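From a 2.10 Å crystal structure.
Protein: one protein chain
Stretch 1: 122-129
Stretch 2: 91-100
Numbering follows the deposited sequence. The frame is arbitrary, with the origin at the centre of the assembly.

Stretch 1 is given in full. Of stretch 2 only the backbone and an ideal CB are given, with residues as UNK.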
# COMPACT_ATOMS: atom_id res chain seq x y z
N THR A 122 -1.50 -40.45 34.30
CA THR A 122 -2.36 -39.35 33.89
C THR A 122 -1.59 -38.03 33.86
O THR A 122 -1.70 -37.25 32.91
CB THR A 122 -3.54 -39.23 34.85
OG1 THR A 122 -4.36 -40.41 34.75
CG2 THR A 122 -4.38 -37.98 34.54
N TYR A 123 -0.80 -37.78 34.90
CA TYR A 123 0.01 -36.57 34.95
C TYR A 123 0.97 -36.50 33.77
O TYR A 123 1.05 -35.47 33.08
CB TYR A 123 0.77 -36.54 36.28
CG TYR A 123 1.78 -35.42 36.40
CD1 TYR A 123 1.38 -34.14 36.73
CD2 TYR A 123 3.13 -35.67 36.22
CE1 TYR A 123 2.31 -33.11 36.85
CE2 TYR A 123 4.06 -34.65 36.34
CZ TYR A 123 3.64 -33.38 36.65
OH TYR A 123 4.57 -32.36 36.77
N ILE A 124 1.67 -37.60 33.49
CA ILE A 124 2.60 -37.65 32.36
C ILE A 124 1.89 -37.33 31.05
O ILE A 124 2.39 -36.55 30.23
CB ILE A 124 3.29 -39.02 32.30
CG1 ILE A 124 4.34 -39.13 33.42
CG2 ILE A 124 3.92 -39.25 30.92
CD1 ILE A 124 4.85 -40.55 33.67
N THR A 125 0.70 -37.90 30.85
CA THR A 125 -0.05 -37.63 29.62
C THR A 125 -0.48 -36.17 29.55
O THR A 125 -0.31 -35.51 28.52
CB THR A 125 -1.28 -38.55 29.54
OG1 THR A 125 -0.85 -39.90 29.33
CG2 THR A 125 -2.19 -38.13 28.37
N GLU A 126 -1.03 -35.64 30.65
CA GLU A 126 -1.60 -34.29 30.60
C GLU A 126 -0.54 -33.20 30.59
O GLU A 126 -0.74 -32.15 29.98
CB GLU A 126 -2.56 -34.10 31.77
CG GLU A 126 -3.88 -34.86 31.62
CD GLU A 126 -4.81 -34.71 32.83
OE1 GLU A 126 -4.42 -34.02 33.80
OE2 GLU A 126 -5.92 -35.28 32.81
N VAL A 127 0.59 -33.40 31.27
CA VAL A 127 1.57 -32.34 31.47
C VAL A 127 2.77 -32.50 30.54
O VAL A 127 3.32 -31.50 30.06
CB VAL A 127 2.01 -32.29 32.95
CG1 VAL A 127 3.14 -31.28 33.17
CG2 VAL A 127 0.80 -31.97 33.85
N HIS A 128 3.21 -33.73 30.26
CA HIS A 128 4.44 -33.90 29.51
C HIS A 128 4.21 -34.33 28.06
O HIS A 128 4.84 -33.79 27.15
CB HIS A 128 5.34 -34.91 30.23
CG HIS A 128 5.75 -34.45 31.59
ND1 HIS A 128 6.99 -33.93 31.85
CD2 HIS A 128 5.08 -34.46 32.77
CE1 HIS A 128 7.07 -33.61 33.13
NE2 HIS A 128 5.92 -33.93 33.71
N ILE A 129 3.34 -35.32 27.83
CA ILE A 129 3.11 -35.79 26.47
C ILE A 129 2.45 -34.69 25.64
O ILE A 129 2.89 -34.39 24.52
CB ILE A 129 2.26 -37.08 26.48
CG1 ILE A 129 3.07 -38.25 27.03
CG2 ILE A 129 1.75 -37.40 25.07
CD1 ILE A 129 2.27 -39.54 27.14
N UNK A 91 8.28 -36.38 42.99
CA UNK A 91 8.01 -37.07 41.74
C UNK A 91 7.61 -36.07 40.65
O UNK A 91 8.23 -36.02 39.58
CB UNK A 91 6.91 -38.12 41.94
N UNK A 92 6.59 -35.24 40.92
CA UNK A 92 6.13 -34.31 39.88
C UNK A 92 7.15 -33.22 39.58
O UNK A 92 7.09 -32.61 38.51
CB UNK A 92 4.81 -33.67 40.30
N UNK A 93 8.10 -32.97 40.49
CA UNK A 93 9.19 -32.05 40.17
C UNK A 93 10.06 -32.57 39.04
O UNK A 93 10.65 -31.78 38.29
CB UNK A 93 10.05 -31.80 41.41
N UNK A 94 10.16 -33.90 38.90
CA UNK A 94 11.03 -34.50 37.90
C UNK A 94 10.65 -35.95 37.62
O UNK A 94 11.25 -36.87 38.18
CB UNK A 94 12.49 -34.42 38.36
N UNK A 95 9.68 -36.18 36.73
CA UNK A 95 9.26 -37.57 36.50
C UNK A 95 10.33 -38.36 35.78
O UNK A 95 10.36 -39.59 35.88
CB UNK A 95 7.96 -37.61 35.69
N UNK A 96 11.21 -37.69 35.03
CA UNK A 96 12.25 -38.38 34.28
C UNK A 96 13.17 -39.21 35.18
O UNK A 96 13.66 -40.26 34.76
CB UNK A 96 13.08 -37.36 33.49
N UNK A 97 13.40 -38.76 36.42
CA UNK A 97 14.36 -39.45 37.27
C UNK A 97 13.88 -40.84 37.67
O UNK A 97 14.71 -41.66 38.08
CB UNK A 97 14.64 -38.62 38.52
N UNK A 98 12.58 -41.13 37.55
CA UNK A 98 12.06 -42.43 37.95
C UNK A 98 12.21 -43.50 36.88
O UNK A 98 12.09 -44.69 37.18
CB UNK A 98 10.58 -42.30 38.33
N UNK A 99 12.47 -43.12 35.63
CA UNK A 99 12.39 -44.05 34.52
C UNK A 99 13.75 -44.34 33.89
O UNK A 99 13.81 -44.81 32.75
CB UNK A 99 11.44 -43.50 33.46
N UNK A 100 14.84 -44.09 34.60
CA UNK A 100 16.13 -44.59 34.16
C UNK A 100 16.23 -46.08 34.49
O UNK A 100 15.58 -46.57 35.41
CB UNK A 100 17.27 -43.81 34.81

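Stretch 1 is helical throughout, with a wider pi-type turn at 124-129, and it presents Tyr123, Ile124 and His128 to stretch 2.

Position 91 lies in a helix that begins earlier in the chain. Its CA-to-CB bond points sideways and its ideal CB finds nothing of stretch 1 within 5.5 Å, so the choice is wide for any residue tolerant of helical angles. It is Val91, with chi1 t, and it makes no contact across.

At position 92 the bond again points sideways, but the ideal CB lies 3.8 Å from Tyr123 OH, above the face of the ring, toward its OH end. A small or medium side chain with a methyl group, such as alanine, valine or threonine, would suit this place. The residue is Thr92, chi1 p. Thr92 CG2 sits 4.0 Å from the centroid of the Tyr123 ring, only 11° off the normal, a CH-pi contact over the face. The backbone also takes part, with Thr92 O 3.1 Å from Tyr123 OH, whatever the side chain.

Positions 93 and 94 point away from stretch 1, which offers them neither partner nor pocket, and polar residues fit as well as any; at 94 phi/psi of -161/84 leave the helical values before it. They are Asp93 and Asp94.

Position 95 points toward stretch 1. Its ideal CB is 4.5 Å from Ile124 CG1, 4.7 Å from His128 NE2 and 4.9 Å from Tyr123 CE2, a largely apolar setting for valine, isoleucine or perhaps leucine. Val95, chi1 m, spreads its two methyls between these neighbours. Val95 CG1 meets the edge of the Tyr123 ring, 3.6 Å from Tyr123 CE2, while Val95 CG2 lies over a face of the His128 ring, 3.9 Å from its centroid in a CH-pi contact, and 4.4 Å from Ile124 CG1.

From position 96 the ideal CB reaches nothing, and the bond runs sideways. A short side chain would stay clear of stretch 1; a long one could approach His128, whose ND1 invites a polar partner. Tyr96, chi1 m, brings its ring nearer, with Tyr96 CE2 4.0 Å from His128 ND1. The two rings are oblique, their planes at 75°, and a water links them, hydrogen-bonded to Tyr96 OH at 2.7 Å and to His128 ND1 at 2.9 Å.

Positions 97 and 98 are out of reach, and stretch 1 sets no demand on them. Ala97 and Leu98 occupy them, Leu98 N donating a hydrogen bond to Val95 O at 3.2 Å.

Position 99 points toward stretch 1 from a distance, so a long apolar side chain, such as phenylalanine or methionine, could reach Ile124. Phe99, chi1 m, places Phe99 CE2 4.0 Å from Ile124 CD1.

Position 100 is also remote, leaving its choice to other surroundings; Thr100 is an N-cap, its side chain capping a backbone N just past the stretch.

Stretch 2, residues 91-100: VTDDVYALFT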
# COMPACT_ATOMS: atom_id res chain seq x y z
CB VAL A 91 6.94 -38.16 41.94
CG1 VAL A 91 6.45 -38.68 40.62
CG2 VAL A 91 7.51 -39.29 42.79
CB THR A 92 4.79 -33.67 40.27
OG1 THR A 92 4.91 -33.01 41.54
CG2 THR A 92 3.69 -34.73 40.36
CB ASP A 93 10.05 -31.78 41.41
CG ASP A 93 9.41 -30.79 42.37
OD1 ASP A 93 8.42 -30.12 41.99
OD2 ASP A 93 9.91 -30.68 43.51
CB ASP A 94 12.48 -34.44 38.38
CG ASP A 94 13.48 -34.84 37.30
OD1 ASP A 94 13.08 -34.94 36.12
OD2 ASP A 94 14.67 -35.04 37.65
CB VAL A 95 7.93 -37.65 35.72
CG1 VAL A 95 6.80 -37.04 36.53
CG2 VAL A 95 8.05 -36.97 34.37
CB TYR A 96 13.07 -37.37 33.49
CG TYR A 96 12.28 -36.70 32.39
CD1 TYR A 96 12.26 -37.24 31.11
CD2 TYR A 96 11.57 -35.52 32.62
CE1 TYR A 96 11.56 -36.65 30.09
CE2 TYR A 96 10.86 -34.91 31.59
CZ TYR A 96 10.86 -35.48 30.33
OH TYR A 96 10.17 -34.92 29.29
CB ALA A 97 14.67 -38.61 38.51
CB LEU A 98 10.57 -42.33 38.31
CG LEU A 98 10.12 -41.76 39.66
CD1 LEU A 98 10.48 -40.29 39.81
CD2 LEU A 98 8.61 -41.95 39.83
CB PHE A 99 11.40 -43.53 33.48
CG PHE A 99 9.98 -43.50 33.98
CD1 PHE A 99 9.20 -44.65 33.94
CD2 PHE A 99 9.43 -42.35 34.52
CE1 PHE A 99 7.89 -44.65 34.41
CE2 PHE A 99 8.12 -42.33 35.01
CZ PHE A 99 7.35 -43.48 34.94
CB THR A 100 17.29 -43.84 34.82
OG1 THR A 100 17.32 -44.17 36.21
CG2 THR A 100 17.13 -42.35 34.64
O HOH W 1 8.65 -32.77 29.71
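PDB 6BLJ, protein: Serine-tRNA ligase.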